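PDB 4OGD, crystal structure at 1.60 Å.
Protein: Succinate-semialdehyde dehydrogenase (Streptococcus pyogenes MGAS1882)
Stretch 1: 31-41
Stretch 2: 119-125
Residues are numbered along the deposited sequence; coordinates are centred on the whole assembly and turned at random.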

ATOM      1  N   ARG A  31       8.566 -24.100   4.683  1.00  9.00           N
ATOM      2  CA  ARG A  31       7.475 -24.582   5.525  1.00  9.73           C
ATOM      3  C   ARG A  31       6.316 -23.598   5.495  1.00  9.71           C
ATOM      4  O   ARG A  31       5.155 -23.991   5.419  1.00  9.01           O
ATOM      5  CB  ARG A  31       7.942 -24.781   6.970  1.00  8.16           C
ATOM      6  CG  ARG A  31       6.838 -25.264   7.907  1.00 11.99           C
ATOM      7  CD  ARG A  31       7.362 -25.460   9.323  1.00 10.34           C
ATOM      8  NE  ARG A  31       7.764 -24.200   9.947  1.00  9.22           N
ATOM      9  CZ  ARG A  31       8.338 -24.110  11.143  1.00 10.85           C
ATOM     10  NH1 ARG A  31       8.590 -25.211  11.845  1.00 14.43           N
ATOM     11  NH2 ARG A  31       8.677 -22.925  11.646  1.00 10.43           N
ATOM     12  N   ALA A  32       6.639 -22.312   5.542  1.00  8.65           N
ATOM     13  CA  ALA A  32       5.611 -21.280   5.537  1.00 10.63           C
ATOM     14  C   ALA A  32       4.873 -21.245   4.196  1.00  8.63           C
ATOM     15  O   ALA A  32       3.647 -21.104   4.154  1.00  8.61           O
ATOM     16  CB  ALA A  32       6.219 -19.915   5.868  1.00  7.66           C
ATOM     17  N   HIS A  33       5.616 -21.380   3.101  1.00  8.48           N
ATOM     18  CA  HIS A  33       5.016 -21.389   1.770  1.00 10.67           C
ATOM     19  C   HIS A  33       4.085 -22.589   1.611  1.00  9.13           C
ATOM     20  O   HIS A  33       2.971 -22.466   1.087  1.00  8.38           O
ATOM     21  CB  HIS A  33       6.100 -21.403   0.690  1.00  8.68           C
ATOM     22  CG  HIS A  33       5.564 -21.497  -0.706  1.00 10.68           C
ATOM     23  ND1 HIS A  33       4.812 -20.497  -1.287  1.00 13.07           N
ATOM     24  CD2 HIS A  33       5.670 -22.476  -1.635  1.00 12.06           C
ATOM     25  CE1 HIS A  33       4.476 -20.858  -2.512  1.00 13.48           C
ATOM     26  NE2 HIS A  33       4.981 -22.056  -2.749  1.00 14.10           N
ATOM     27  N   LEU A  34       4.537 -23.750   2.074  1.00 10.17           N
ATOM     28  CA  LEU A  34       3.708 -24.948   1.974  1.00 10.33           C
ATOM     29  C   LEU A  34       2.433 -24.806   2.802  1.00  9.41           C
ATOM     30  O   LEU A  34       1.372 -25.288   2.406  1.00 10.97           O
ATOM     31  CB  LEU A  34       4.496 -26.195   2.379  1.00 11.80           C
ATOM     32  CG  LEU A  34       5.654 -26.562   1.441  1.00 14.11           C
ATOM     33  CD1 LEU A  34       6.399 -27.789   1.959  1.00 18.05           C
ATOM     34  CD2 LEU A  34       5.172 -26.796   0.019  1.00 20.39           C
ATOM     35  N   LEU A  35       2.534 -24.124   3.940  1.00  9.56           N
ATOM     36  CA  LEU A  35       1.364 -23.899   4.779  1.00  7.71           C
ATOM     37  C   LEU A  35       0.394 -22.943   4.091  1.00  9.45           C
ATOM     38  O   LEU A  35      -0.823 -23.150   4.127  1.00  9.41           O
ATOM     39  CB  LEU A  35       1.772 -23.393   6.173  1.00  9.22           C
ATOM     40  CG  LEU A  35       0.658 -23.208   7.208  1.00 10.50           C
ATOM     41  CD1 LEU A  35      -0.075 -24.524   7.450  1.00 10.36           C
ATOM     42  CD2 LEU A  35       1.229 -22.690   8.513  1.00  8.60           C
ATOM     43  N   TYR A  36       0.930 -21.903   3.453  1.00  9.01           N
ATOM     44  CA  TYR A  36       0.098 -21.019   2.643  1.00  8.41           C
ATOM     45  C   TYR A  36      -0.676 -21.830   1.598  1.00  9.75           C
ATOM     46  O   TYR A  36      -1.886 -21.656   1.434  1.00  8.30           O
ATOM     47  CB  TYR A  36       0.940 -19.931   1.952  1.00  7.68           C
ATOM     48  CG  TYR A  36       0.265 -19.443   0.700  1.00  8.98           C
ATOM     49  CD1 TYR A  36      -0.814 -18.574   0.777  1.00  8.99           C
ATOM     50  CD2 TYR A  36       0.673 -19.885  -0.555  1.00  7.68           C
ATOM     51  CE1 TYR A  36      -1.467 -18.139  -0.365  1.00  9.00           C
ATOM     52  CE2 TYR A  36       0.018 -19.461  -1.707  1.00  8.94           C
ATOM     53  CZ  TYR A  36      -1.048 -18.585  -1.599  1.00 10.33           C
ATOM     54  OH  TYR A  36      -1.716 -18.148  -2.727  1.00 10.85           O
ATOM     55  N   LYS A  37       0.024 -22.714   0.889  1.00  9.91           N
ATOM     56  CA  LYS A  37      -0.610 -23.518  -0.156  1.00  8.98           C
ATOM     57  C   LYS A  37      -1.658 -24.480   0.414  1.00 11.84           C
ATOM     58  O   LYS A  37      -2.722 -24.677  -0.181  1.00 13.21           O
ATOM     59  CB  LYS A  37       0.438 -24.303  -0.951  1.00  9.97           C
ATOM     60  CG  LYS A  37       1.305 -23.460  -1.873  1.00 11.86           C
ATOM     61  CD  LYS A  37       0.517 -22.946  -3.079  1.00 10.73           C
ATOM     62  CE  LYS A  37       1.435 -22.323  -4.121  1.00 10.70           C
ATOM     63  NZ  LYS A  37       0.684 -21.902  -5.363  1.00 13.53           N
ATOM     64  N   LYS A  38      -1.348 -25.084   1.557  1.00  9.63           N
ATOM     65  CA  LYS A  38      -2.297 -25.965   2.233  1.00  9.26           C
ATOM     66  C   LYS A  38      -3.594 -25.242   2.593  1.00 13.64           C
ATOM     67  O   LYS A  38      -4.691 -25.761   2.389  1.00 12.11           O
ATOM     68  CB  LYS A  38      -1.657 -26.587   3.484  1.00  9.55           C
ATOM     69  CG  LYS A  38      -2.635 -27.358   4.374  1.00 10.25           C
ATOM     70  CD  LYS A  38      -1.909 -28.019   5.530  1.00 13.39           C
ATOM     71  CE  LYS A  38      -2.884 -28.717   6.465  1.00 13.96           C
ATOM     72  NZ  LYS A  38      -2.133 -29.494   7.486  1.00 14.64           N
ATOM     73  N   TRP A  39      -3.467 -24.032   3.125  1.00  9.76           N
ATOM     74  CA  TRP A  39      -4.632 -23.269   3.535  1.00 10.39           C
ATOM     75  C   TRP A  39      -5.425 -22.740   2.337  1.00 11.92           C
ATOM     76  O   TRP A  39      -6.610 -22.438   2.459  1.00 12.47           O
ATOM     77  CB  TRP A  39      -4.208 -22.123   4.450  1.00 10.73           C
ATOM     78  CG  TRP A  39      -3.845 -22.551   5.847  1.00  9.49           C
ATOM     79  CD1 TRP A  39      -4.148 -23.742   6.463  1.00  9.31           C
ATOM     80  CD2 TRP A  39      -3.107 -21.781   6.806  1.00  8.11           C
ATOM     81  NE1 TRP A  39      -3.647 -23.743   7.752  1.00 10.84           N
ATOM     82  CE2 TRP A  39      -3.005 -22.554   7.983  1.00  8.66           C
ATOM     83  CE3 TRP A  39      -2.526 -20.508   6.783  1.00  9.07           C
ATOM     84  CZ2 TRP A  39      -2.342 -22.094   9.127  1.00  8.20           C
ATOM     85  CZ3 TRP A  39      -1.870 -20.053   7.916  1.00  8.43           C
ATOM     86  CH2 TRP A  39      -1.785 -20.842   9.075  1.00  8.74           C
ATOM     87  N   ARG A  40      -4.770 -22.629   1.183  1.00 11.67           N
ATOM     88  CA  ARG A  40      -5.476 -22.287  -0.056  1.00 14.59           C
ATOM     89  C   ARG A  40      -6.229 -23.486  -0.631  1.00 18.34           C
ATOM     90  O   ARG A  40      -7.333 -23.340  -1.163  1.00 19.46           O
ATOM     91  CB  ARG A  40      -4.508 -21.744  -1.111  1.00 19.43           C
ATOM     92  CG  ARG A  40      -4.219 -20.264  -0.994  1.00 17.71           C
ATOM     93  CD  ARG A  40      -5.485 -19.422  -1.116  1.00 16.00           C
ATOM     94  NE  ARG A  40      -6.044 -19.439  -2.464  1.00 22.91           N
ATOM     95  CZ  ARG A  40      -5.837 -18.488  -3.370  1.00 13.05           C
ATOM     96  NH1 ARG A  40      -5.087 -17.437  -3.071  1.00 15.27           N
ATOM     97  NH2 ARG A  40      -6.392 -18.586  -4.570  1.00 16.96           N
ATOM     98  N   LYS A  41      -5.624 -24.665  -0.516  1.00 15.90           N
ATOM     99  CA  LYS A  41      -6.170 -25.894  -1.091  1.00 15.84           C
ATOM    100  C   LYS A  41      -7.264 -26.529  -0.237  1.00 22.97           C
ATOM    101  O   LYS A  41      -8.217 -27.109  -0.768  1.00 23.85           O
ATOM    102  CB  LYS A  41      -5.053 -26.917  -1.297  1.00 18.22           C
ATOM    103  CG  LYS A  41      -5.523 -28.210  -1.947  1.00 25.65           C
ATOM    104  CD  LYS A  41      -4.400 -29.226  -2.069  1.00 27.72           C
ATOM    105  CE  LYS A  41      -4.866 -30.446  -2.843  1.00 27.16           C
ATOM    106  NZ  LYS A  41      -3.760 -31.409  -3.092  1.00 36.52           N
TER
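Stretch 2 119-125: KQSTGVI

A helix often accepts a neighbouring segment along one side, touching it roughly once per turn, and residues 31-41 of this dehydrogenase illustrate the principle. The stretch is helical throughout. Residues 119-125 are strand at Lys119 and Gln120 and again at Val124 and Ile125, with Thr122 and Gly123 in a loop between them, and run against the helix direction: the nearest CA pairs are His33 CA to Val124 CA (6.2 Å), Tyr36 CA to Gly123 CA (5.6 Å) and Arg40 CA to Ser121 CA (7.4 Å). Gly123, at phi/psi 155/-150, adopts a conformation in which a CB would be jammed against the preceding carbonyl oxygen.

The side chains follow this register. At the Val124 end the contact is apolar, with Ala32 CB 3.6 Å from Val124 CG2. One turn on, the Tyr36 ring receives Gly123 CA over one face, 3.8 Å from its centroid in a CH-pi contact, while Ser121 OG lies at its edge, 3.3 Å from Tyr36 CE1. A further turn along, Arg40 (chi1 to chi3 all m) brings its guanidinium to Ser121, where NH1 makes a weak hydrogen bond to Ser121 O at 3.1 Å. Water extends the polar contact: one molecule links Tyr36 O and Ser121 OG, each 2.8 Å from the water oxygen, and another joins Arg40 NH2 (2.7 Å) to Gln120 OE1 (2.5 Å).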

ATOM      1  N   LYS A 119     -11.823 -12.099  -1.019  1.00  7.72           N
ATOM      2  CA  LYS A 119     -10.679 -11.649  -0.239  1.00  7.98           C
ATOM      3  C   LYS A 119      -9.858 -12.871   0.099  1.00  7.40           C
ATOM      4  O   LYS A 119     -10.255 -13.694   0.922  1.00  9.67           O
ATOM      5  CB  LYS A 119     -11.128 -10.908   1.019  1.00  8.02           C
ATOM      6  CG  LYS A 119     -11.758  -9.561   0.717  1.00  9.43           C
ATOM      7  CD  LYS A 119     -12.431  -8.954   1.942  1.00 11.82           C
ATOM      8  CE  LYS A 119     -13.013  -7.593   1.600  1.00 12.56           C
ATOM      9  NZ  LYS A 119     -13.826  -7.017   2.718  1.00 12.08           N
ATOM     10  N   GLN A 120      -8.718 -13.006  -0.565  1.00  6.79           N
ATOM     11  CA  GLN A 120      -7.958 -14.243  -0.491  1.00  8.23           C
ATOM     12  C   GLN A 120      -6.571 -14.030   0.082  1.00  7.05           C
ATOM     13  O   GLN A 120      -6.019 -12.923   0.015  1.00  7.49           O
ATOM     14  CB  GLN A 120      -7.861 -14.868  -1.889  1.00  7.28           C
ATOM     15  CG  GLN A 120      -9.222 -15.239  -2.470  1.00  8.07           C
ATOM     16  CD  GLN A 120      -9.110 -15.942  -3.795  1.00 10.38           C
ATOM     17  OE1 GLN A 120      -8.483 -15.436  -4.719  1.00  9.58           O
ATOM     18  NE2 GLN A 120      -9.699 -17.132  -3.889  1.00 11.96           N
ATOM     19  N   SER A 121      -6.004 -15.086   0.657  1.00  7.19           N
ATOM     20  CA  SER A 121      -4.618 -15.032   1.105  1.00  7.88           C
ATOM     21  C   SER A 121      -3.688 -14.871  -0.086  1.00  9.59           C
ATOM     22  O   SER A 121      -4.057 -15.172  -1.228  1.00  8.69           O
ATOM     23  CB  SER A 121      -4.248 -16.303   1.868  1.00  8.43           C
ATOM     24  OG  SER A 121      -4.363 -17.432   1.013  1.00  8.51           O
ATOM     25  N   THR A 122      -2.479 -14.398   0.188  1.00  8.12           N
ATOM     26  CA  THR A 122      -1.485 -14.187  -0.852  1.00  8.26           C
ATOM     27  C   THR A 122      -0.192 -14.966  -0.654  1.00  8.18           C
ATOM     28  O   THR A 122       0.446 -15.349  -1.632  1.00  8.00           O
ATOM     29  CB  THR A 122      -1.168 -12.693  -1.023  1.00  7.55           C
ATOM     30  OG1 THR A 122      -0.861 -12.112   0.253  1.00  8.33           O
ATOM     31  CG2 THR A 122      -2.370 -11.975  -1.609  1.00  9.96           C
ATOM     32  N   GLY A 123       0.197 -15.214   0.593  1.00  7.53           N
ATOM     33  CA  GLY A 123       1.451 -15.906   0.838  1.00  7.87           C
ATOM     34  C   GLY A 123       2.086 -15.621   2.183  1.00  7.86           C
ATOM     35  O   GLY A 123       1.388 -15.344   3.154  1.00  8.24           O
ATOM     36  N   VAL A 124       3.414 -15.693   2.239  1.00  6.75           N
ATOM     37  CA  VAL A 124       4.145 -15.489   3.492  1.00  6.01           C
ATOM     38  C   VAL A 124       4.398 -13.998   3.703  1.00  6.77           C
ATOM     39  O   VAL A 124       4.847 -13.296   2.792  1.00  6.70           O
ATOM     40  CB  VAL A 124       5.483 -16.253   3.501  1.00  6.87           C
ATOM     41  CG1 VAL A 124       6.193 -16.093   4.850  1.00  7.89           C
ATOM     42  CG2 VAL A 124       5.244 -17.725   3.184  1.00  8.87           C
ATOM     43  N   ILE A 125       4.088 -13.518   4.901  1.00  6.38           N
ATOM     44  CA  ILE A 125       4.279 -12.109   5.233  1.00  6.98           C
ATOM     45  C   ILE A 125       5.438 -11.963   6.213  1.00  6.13           C
ATOM     46  O   ILE A 125       5.481 -12.660   7.230  1.00  8.16           O
ATOM     47  CB  ILE A 125       3.007 -11.520   5.870  1.00  6.58           C
ATOM     48  CG1 ILE A 125       1.821 -11.647   4.912  1.00  7.51           C
ATOM     49  CG2 ILE A 125       3.228 -10.069   6.281  1.00  7.89           C
ATOM     50  CD1 ILE A 125       2.036 -10.945   3.589  1.00  8.77           C
TER
HETATM   51  O   HOH W   1      -3.532 -19.623   2.480  1.00 10.18           O
HETATM   52  O   HOH W   2      -6.308 -16.134  -5.759  1.00 16.91           O